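Local coordinates for protein peptidase M14, carboxypeptidase A (Thermoplasmatales archaeon SCGC AB-540-F20, PDB 4XED) that binds calcium through an Ig-like PKD domain that probably serves as an accessory, protein-binding module of an M14-family metallocarboxypeptidase, at residues P15-T27 with E87-K99. Numbering follows the deposited sequence.
Sequences PTNGNIGTTYNYT and ESSWGTLEVTMPK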
ATOM      1  N   PRO A  15     -10.256  -6.847   0.126  1.00  7.92           N
ATOM      2  CA  PRO A  15     -11.200  -7.365  -0.872  1.00  8.41           C
ATOM      3  C   PRO A  15     -10.740  -7.095  -2.301  1.00  8.15           C
ATOM      4  O   PRO A  15     -10.338  -5.979  -2.639  1.00  9.38           O
ATOM      5  CB  PRO A  15     -12.473  -6.602  -0.574  1.00 10.68           C
ATOM      6  CG  PRO A  15     -12.319  -6.050   0.716  1.00 11.36           C
ATOM      7  CD  PRO A  15     -10.876  -5.887   1.034  1.00  8.24           C
ATOM      8  N   THR A  16     -10.850  -8.106  -3.154  1.00  7.47           N
ATOM      9  CA  THR A  16     -10.410  -7.993  -4.548  1.00  7.33           C
ATOM     10  C   THR A  16     -11.572  -7.825  -5.512  1.00  8.55           C
ATOM     11  O   THR A  16     -11.360  -7.700  -6.721  1.00  8.72           O
ATOM     12  CB  THR A  16      -9.536  -9.186  -4.984  1.00  8.18           C
ATOM     13  OG1 THR A  16     -10.321 -10.356  -4.892  1.00 10.48           O
ATOM     14  CG2 THR A  16      -8.299  -9.327  -4.122  1.00  9.09           C
ATOM     15  N   ASN A  17     -12.790  -7.874  -4.985  0.54  9.14           N
ATOM     16  CA  ASN A  17     -13.988  -7.595  -5.765  0.54 11.03           C
ATOM     17  C   ASN A  17     -14.962  -6.939  -4.817  0.54 10.97           C
ATOM     18  O   ASN A  17     -15.031  -7.287  -3.639  0.54 13.07           O
ATOM     19  CB  ASN A  17     -14.578  -8.880  -6.353  0.54 12.25           C
ATOM     20  CG  ASN A  17     -15.371  -8.632  -7.624  0.54 14.20           C
ATOM     21  OD1 ASN A  17     -16.226  -7.738  -7.682  0.54 17.16           O
ATOM     22  ND2 ASN A  17     -15.078  -9.413  -8.663  0.54 18.81           N
ATOM     23  N   GLY A  18     -15.696  -5.969  -5.318  1.00 11.70           N
ATOM     24  CA  GLY A  18     -16.675  -5.288  -4.508  1.00 13.16           C
ATOM     25  C   GLY A  18     -17.658  -4.533  -5.353  1.00 13.53           C
ATOM     26  O   GLY A  18     -17.752  -4.727  -6.575  1.00 15.31           O
ATOM     27  N   ASN A  19     -18.406  -3.657  -4.702  0.55 13.99           N
ATOM     28  CA  ASN A  19     -19.371  -2.834  -5.401  0.55 13.42           C
ATOM     29  C   ASN A  19     -18.916  -1.402  -5.451  0.55 13.29           C
ATOM     30  O   ASN A  19     -18.386  -0.846  -4.469  0.55 13.51           O
ATOM     31  CB  ASN A  19     -20.728  -2.932  -4.733  0.55 14.31           C
ATOM     32  CG  ASN A  19     -21.171  -4.352  -4.582  0.55 15.35           C
ATOM     33  OD1 ASN A  19     -21.015  -5.161  -5.495  0.55 18.34           O
ATOM     34  ND2 ASN A  19     -21.631  -4.691  -3.397  0.55 20.13           N
ATOM     35  N   ILE A  20     -19.106  -0.811  -6.615  1.00 14.85           N
ATOM     36  CA  ILE A  20     -18.712   0.560  -6.847  1.00 14.65           C
ATOM     37  C   ILE A  20     -19.391   1.434  -5.797  1.00 14.05           C
ATOM     38  O   ILE A  20     -20.592   1.325  -5.597  1.00 14.26           O
ATOM     39  CB  ILE A  20     -19.166   1.016  -8.262  1.00 16.60           C
ATOM     40  CG1 ILE A  20     -18.403   0.252  -9.345  1.00 17.59           C
ATOM     41  CG2 ILE A  20     -18.918   2.496  -8.448  1.00 19.81           C
ATOM     42  CD1 ILE A  20     -19.067   0.304 -10.705  1.00 22.50           C
ATOM     43  N   GLY A  21     -18.636   2.309  -5.142  1.00 13.67           N
ATOM     44  CA  GLY A  21     -19.216   3.250  -4.191  1.00 13.25           C
ATOM     45  C   GLY A  21     -19.174   2.789  -2.746  1.00 13.73           C
ATOM     46  O   GLY A  21     -19.475   3.556  -1.818  1.00 16.14           O
ATOM     47  N   THR A  22     -18.794   1.534  -2.537  1.00 12.23           N
ATOM     48  CA  THR A  22     -18.680   0.981  -1.189  1.00 12.18           C
ATOM     49  C   THR A  22     -17.235   1.067  -0.691  1.00 11.49           C
ATOM     50  O   THR A  22     -16.279   0.859  -1.429  1.00 10.50           O
ATOM     51  CB  THR A  22     -19.209  -0.459  -1.152  1.00 13.40           C
ATOM     52  OG1 THR A  22     -20.614  -0.443  -1.446  1.00 14.87           O
ATOM     53  CG2 THR A  22     -18.985  -1.115   0.221  1.00 13.15           C
ATOM     54  N   THR A  23     -17.068   1.383   0.582  1.00 10.92           N
ATOM     55  CA  THR A  23     -15.732   1.601   1.142  1.00 11.07           C
ATOM     56  C   THR A  23     -15.154   0.270   1.609  1.00 10.42           C
ATOM     57  O   THR A  23     -15.860  -0.502   2.250  1.00 11.38           O
ATOM     58  CB  THR A  23     -15.802   2.562   2.324  1.00 11.81           C
ATOM     59  OG1 THR A  23     -16.429   3.781   1.898  1.00 14.54           O
ATOM     60  CG2 THR A  23     -14.411   2.796   2.905  1.00 11.77           C
ATOM     61  N   TYR A  24     -13.891   0.003   1.278  1.00  9.38           N
ATOM     62  CA  TYR A  24     -13.210  -1.255   1.645  1.00  8.78           C
ATOM     63  C   TYR A  24     -11.878  -0.982   2.328  1.00  8.15           C
ATOM     64  O   TYR A  24     -11.238   0.029   2.055  1.00  8.39           O
ATOM     65  CB  TYR A  24     -13.013  -2.129   0.395  1.00 10.05           C
ATOM     66  CG  TYR A  24     -14.341  -2.571  -0.221  1.00 11.91           C
ATOM     67  CD1 TYR A  24     -15.125  -3.584   0.366  1.00 11.85           C
ATOM     68  CD2 TYR A  24     -14.803  -1.991  -1.380  1.00 10.98           C
ATOM     69  CE1 TYR A  24     -16.322  -3.980  -0.183  1.00 11.22           C
ATOM     70  CE2 TYR A  24     -16.019  -2.362  -1.931  1.00 12.19           C
ATOM     71  CZ  TYR A  24     -16.761  -3.363  -1.330  1.00 11.18           C
ATOM     72  OH  TYR A  24     -17.953  -3.742  -1.903  1.00 12.40           O
ATOM     73  N   ASN A  25     -11.484  -1.892   3.214  1.00  7.94           N
ATOM     74  CA  ASN A  25     -10.253  -1.764   4.010  1.00  8.14           C
ATOM     75  C   ASN A  25      -9.129  -2.616   3.468  1.00  6.75           C
ATOM     76  O   ASN A  25      -9.312  -3.792   3.178  1.00  8.14           O
ATOM     77  CB  ASN A  25     -10.519  -2.242   5.439  1.00  7.85           C
ATOM     78  CG  ASN A  25     -11.490  -1.383   6.156  1.00 10.21           C
ATOM     79  OD1 ASN A  25     -11.367  -0.166   6.152  1.00 12.53           O
ATOM     80  ND2 ASN A  25     -12.452  -1.999   6.804  1.00 11.10           N
ATOM     81  N   TYR A  26      -7.952  -2.005   3.379  1.00  6.89           N
ATOM     82  CA  TYR A  26      -6.726  -2.661   2.919  1.00  6.22           C
ATOM     83  C   TYR A  26      -5.660  -2.603   4.012  1.00  4.98           C
ATOM     84  O   TYR A  26      -5.431  -1.563   4.614  1.00  6.39           O
ATOM     85  CB  TYR A  26      -6.265  -2.033   1.565  1.00  6.13           C
ATOM     86  CG  TYR A  26      -7.322  -2.340   0.538  1.00  5.93           C
ATOM     87  CD1 TYR A  26      -7.294  -3.511  -0.194  1.00  5.95           C
ATOM     88  CD2 TYR A  26      -8.422  -1.513   0.386  1.00  7.05           C
ATOM     89  CE1 TYR A  26      -8.337  -3.872  -1.018  1.00  6.41           C
ATOM     90  CE2 TYR A  26      -9.480  -1.848  -0.481  1.00  7.00           C
ATOM     91  CZ  TYR A  26      -9.435  -3.027  -1.150  1.00  6.42           C
ATOM     92  OH  TYR A  26     -10.502  -3.349  -1.984  1.00  7.87           O
ATOM     93  N   THR A  27      -5.025  -3.747   4.210  1.00  6.09           N
ATOM     94  CA  THR A  27      -3.989  -3.914   5.212  1.00  6.55           C
ATOM     95  C   THR A  27      -2.633  -3.918   4.515  1.00  6.75           C
ATOM     96  O   THR A  27      -2.424  -4.689   3.566  1.00  6.44           O
ATOM     97  CB  THR A  27      -4.193  -5.225   5.971  1.00  7.44           C
ATOM     98  OG1 THR A  27      -5.468  -5.203   6.610  1.00  8.76           O
ATOM     99  CG2 THR A  27      -3.091  -5.426   6.987  1.00  9.22           C
ATOM    100  N   GLU A  87      14.474   2.958  -1.181  1.00  6.49           N
ATOM    101  CA  GLU A  87      13.132   2.524  -1.542  1.00  6.99           C
ATOM    102  C   GLU A  87      13.047   1.059  -1.943  1.00  6.88           C
ATOM    103  O   GLU A  87      13.893   0.540  -2.671  1.00  7.86           O
ATOM    104  CB  GLU A  87      12.587   3.361  -2.712  1.00  9.38           C
ATOM    105  CG  GLU A  87      12.387   4.867  -2.461  1.00 13.78           C
ATOM    106  CD  GLU A  87      11.630   5.624  -3.590  1.00 14.91           C
ATOM    107  OE1 GLU A  87      10.785   5.016  -4.301  1.00 14.75           O
ATOM    108  OE2 GLU A  87      11.853   6.847  -3.735  1.00 19.16           O
ATOM    109  N   SER A  88      11.960   0.409  -1.527  1.00  5.81           N
ATOM    110  CA  SER A  88      11.614  -0.946  -1.946  1.00  5.79           C
ATOM    111  C   SER A  88      10.975  -0.989  -3.332  1.00  5.67           C
ATOM    112  O   SER A  88      10.627   0.018  -3.910  1.00  6.50           O
ATOM    113  CB  SER A  88      10.628  -1.548  -0.950  1.00  6.12           C
ATOM    114  OG  SER A  88       9.309  -1.064  -1.158  1.00  5.54           O
ATOM    115  N   SER A  89      10.803  -2.207  -3.827  1.00  5.32           N
ATOM    116  CA  SER A  89       9.934  -2.491  -4.962  1.00  5.37           C
ATOM    117  C   SER A  89       8.453  -2.454  -4.539  1.00  5.44           C
ATOM    118  O   SER A  89       8.157  -2.276  -3.369  1.00  5.79           O
ATOM    119  CB  SER A  89      10.315  -3.824  -5.602  1.00  6.01           C
ATOM    120  OG  SER A  89      11.487  -3.654  -6.351  1.00  6.25           O
ATOM    121  N   TRP A  90       7.541  -2.657  -5.478  1.00  5.66           N
ATOM    122  CA  TRP A  90       6.137  -2.517  -5.185  1.00  5.27           C
ATOM    123  C   TRP A  90       5.475  -3.858  -4.910  1.00  5.51           C
ATOM    124  O   TRP A  90       5.697  -4.840  -5.648  1.00  7.45           O
ATOM    125  CB  TRP A  90       5.425  -1.987  -6.410  1.00  6.00           C
ATOM    126  CG  TRP A  90       5.790  -0.660  -6.963  1.00  6.29           C
ATOM    127  CD1 TRP A  90       6.654  -0.395  -7.977  1.00  9.34           C
ATOM    128  CD2 TRP A  90       5.194   0.586  -6.596  1.00  6.83           C
ATOM    129  NE1 TRP A  90       6.642   0.944  -8.254  1.00  9.68           N
ATOM    130  CE2 TRP A  90       5.750   1.574  -7.428  1.00  7.86           C
ATOM    131  CE3 TRP A  90       4.246   0.966  -5.650  1.00  6.56           C
ATOM    132  CZ2 TRP A  90       5.387   2.910  -7.351  1.00  8.54           C
ATOM    133  CZ3 TRP A  90       3.863   2.313  -5.595  1.00  7.47           C
ATOM    134  CH2 TRP A  90       4.443   3.255  -6.444  1.00  8.41           C
ATOM    135  N   GLY A  91       4.613  -3.897  -3.904  1.00  5.20           N
ATOM    136  CA  GLY A  91       3.660  -4.980  -3.738  1.00  5.05           C
ATOM    137  C   GLY A  91       2.377  -4.559  -4.425  1.00  4.90           C
ATOM    138  O   GLY A  91       2.104  -3.355  -4.531  1.00  7.35           O
ATOM    139  N   THR A  92       1.608  -5.510  -4.945  1.00  5.02           N
ATOM    140  CA  THR A  92       0.417  -5.185  -5.725  1.00  5.66           C
ATOM    141  C   THR A  92      -0.752  -6.122  -5.440  1.00  5.50           C
ATOM    142  O   THR A  92      -0.561  -7.321  -5.137  1.00  6.48           O
ATOM    143  CB  THR A  92       0.696  -5.185  -7.259  1.00  7.99           C
ATOM    144  OG1 THR A  92       0.699  -6.513  -7.784  1.00 12.00           O
ATOM    145  CG2 THR A  92       2.017  -4.503  -7.617  1.00  7.29           C
ATOM    146  N   LEU A  93      -1.956  -5.559  -5.541  1.00  5.25           N
ATOM    147  CA  LEU A  93      -3.210  -6.300  -5.422  1.00  5.85           C
ATOM    148  C   LEU A  93      -4.192  -5.726  -6.413  1.00  4.68           C
ATOM    149  O   LEU A  93      -4.456  -4.525  -6.411  1.00  6.66           O
ATOM    150  CB  LEU A  93      -3.775  -6.133  -4.016  1.00  6.36           C
ATOM    151  CG  LEU A  93      -5.008  -6.962  -3.672  1.00  7.07           C
ATOM    152  CD1 LEU A  93      -4.727  -8.467  -3.639  1.00  8.12           C
ATOM    153  CD2 LEU A  93      -5.621  -6.518  -2.350  1.00  9.93           C
ATOM    154  N   GLU A  94      -4.782  -6.598  -7.229  1.00  5.44           N
ATOM    155  CA  GLU A  94      -5.769  -6.183  -8.232  1.00  7.44           C
ATOM    156  C   GLU A  94      -7.182  -6.230  -7.643  1.00  7.22           C
ATOM    157  O   GLU A  94      -7.632  -7.280  -7.162  1.00  8.67           O
ATOM    158  CB  GLU A  94      -5.641  -7.089  -9.444  1.00 10.87           C
ATOM    159  CG  GLU A  94      -6.603  -6.835 -10.543  1.00 17.34           C
ATOM    160  CD  GLU A  94      -6.789  -8.067 -11.425  1.00 23.67           C
ATOM    161  OE1 GLU A  94      -7.577  -8.988 -11.049  1.00 24.26           O
ATOM    162  OE2 GLU A  94      -6.132  -8.103 -12.484  1.00 24.27           O
ATOM    163  N   VAL A  95      -7.878  -5.102  -7.713  1.00  6.86           N
ATOM    164  CA  VAL A  95      -9.221  -4.977  -7.147  1.00  7.03           C
ATOM    165  C   VAL A  95     -10.207  -4.664  -8.271  1.00  8.65           C
ATOM    166  O   VAL A  95     -10.051  -3.682  -9.008  1.00  9.29           O
ATOM    167  CB  VAL A  95      -9.233  -3.827  -6.146  1.00  7.79           C
ATOM    168  CG1 VAL A  95     -10.602  -3.623  -5.572  1.00 11.82           C
ATOM    169  CG2 VAL A  95      -8.235  -4.124  -5.003  1.00  9.14           C
ATOM    170  N   THR A  96     -11.228  -5.503  -8.405  1.00  8.20           N
ATOM    171  CA  THR A  96     -12.234  -5.366  -9.460  1.00  8.23           C
ATOM    172  C   THR A  96     -13.524  -4.751  -8.900  1.00  9.26           C
ATOM    173  O   THR A  96     -14.046  -5.182  -7.890  1.00 11.39           O
ATOM    174  CB  THR A  96     -12.532  -6.732 -10.105  1.00 10.72           C
ATOM    175  OG1 THR A  96     -11.312  -7.263 -10.637  1.00 13.95           O
ATOM    176  CG2 THR A  96     -13.534  -6.601 -11.206  1.00 12.74           C
HETATM  177  N   MSE A  97     -14.033  -3.771  -9.635  1.00  9.58           N
HETATM  178  CA  MSE A  97     -15.292  -3.086  -9.354  1.00 11.95           C
HETATM  179  C   MSE A  97     -16.147  -3.169 -10.596  1.00 12.42           C
HETATM  180  O   MSE A  97     -16.036  -2.328 -11.471  1.00 15.48           O
HETATM  181  CB  MSE A  97     -14.976  -1.638  -9.027  1.00 14.09           C
HETATM  182  CG  MSE A  97     -14.153  -1.484  -7.745  1.00 14.71           C
HETATM  183 SE   MSE A  97     -15.262  -1.790  -6.161  0.57 18.51          SE
HETATM  184  CE  MSE A  97     -13.969  -2.746  -5.078  1.00 18.80           C
ATOM    185  N   PRO A  98     -16.960  -4.216 -10.688  1.00 12.07           N
ATOM    186  CA  PRO A  98     -17.697  -4.471 -11.932  1.00 15.16           C
ATOM    187  C   PRO A  98     -18.979  -3.673 -12.062  1.00 20.05           C
ATOM    188  O   PRO A  98     -19.388  -3.343 -13.197  1.00 21.21           O
ATOM    189  CB  PRO A  98     -17.999  -5.963 -11.856  1.00 17.92           C
ATOM    190  CG  PRO A  98     -17.978  -6.285 -10.411  1.00 17.01           C
ATOM    191  CD  PRO A  98     -17.035  -5.347  -9.754  1.00 12.77           C
ATOM    192  N   LYS A  99     -19.617  -3.406 -10.929  1.00 24.93           N
ATOM    193  CA  LYS A  99     -20.892  -2.668 -10.898  1.00 31.23           C
ATOM    194  C   LYS A  99     -21.030  -1.975  -9.545  1.00 33.43           C
ATOM    195  O   LYS A  99     -20.211  -2.210  -8.651  1.00 31.22           O
ATOM    196  CB  LYS A  99     -22.116  -3.591 -11.105  1.00 33.25           C
ATOM    197  CG  LYS A  99     -22.062  -4.579 -12.282  1.00 38.59           C
ATOM    198  CD  LYS A  99     -22.333  -6.008 -11.831  1.00 43.03           C
ATOM    199  CE  LYS A  99     -23.805  -6.224 -11.533  1.00 44.70           C
ATOM    200  NZ  LYS A  99     -24.411  -7.317 -12.362  1.00 44.43           N
ATOM    201  OXT LYS A  99     -21.961  -1.185  -9.326  1.00 35.62           O
TER
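T16–I20 runs parallel to the end of strand 91-97, joined to it by a single parallel beta bridge, N17 with T96, made by two backbone hydrogen bonds, and by a third bond beyond it. T96 N gives a nearly straight bond to T16 O (2.8 Å), G18 N returns one to T96 O (3.2 Å), and I20 N reaches K99 O of the C-terminal carboxylate. The loop thereby lines an outermost strand of one sheet before the chain enters strand 24-29 of the other, in the Ig-like beta-sandwich of a PKD domain. Strands 24-27 and 91-97 themselves run nearly antiparallel (159°), their short axes 10.7 Å apart at closest approach, a separation that side chains bridge. Y26 carries much of this bridging: L93 CD2 meets the edge of its ring at CE1 (4.0 Å), and V95 CG1 approaches the hydroxyl. That hydroxyl donates to P15 O, in the carbonyl plane and on a lone pair, pinning the start of the loop. A phenylalanine here would keep the ring but is likely to leave P15 O without its donor and the loop less firmly held. The T16 and L93 side chains cross at about a right angle; with T16 CG2 anti to the carbonyl carbon, the methyl touches L93 CD1 at 3.7 Å. At the other end the selenomethionine M97, bent at chi2 and chi3, sets SE against G18 and N19 O, while CE lies 3.8 Å from Y24 CE2; the Y24 hydroxyl in turn accepts a hydrogen bond from N19 N (2.8 Å).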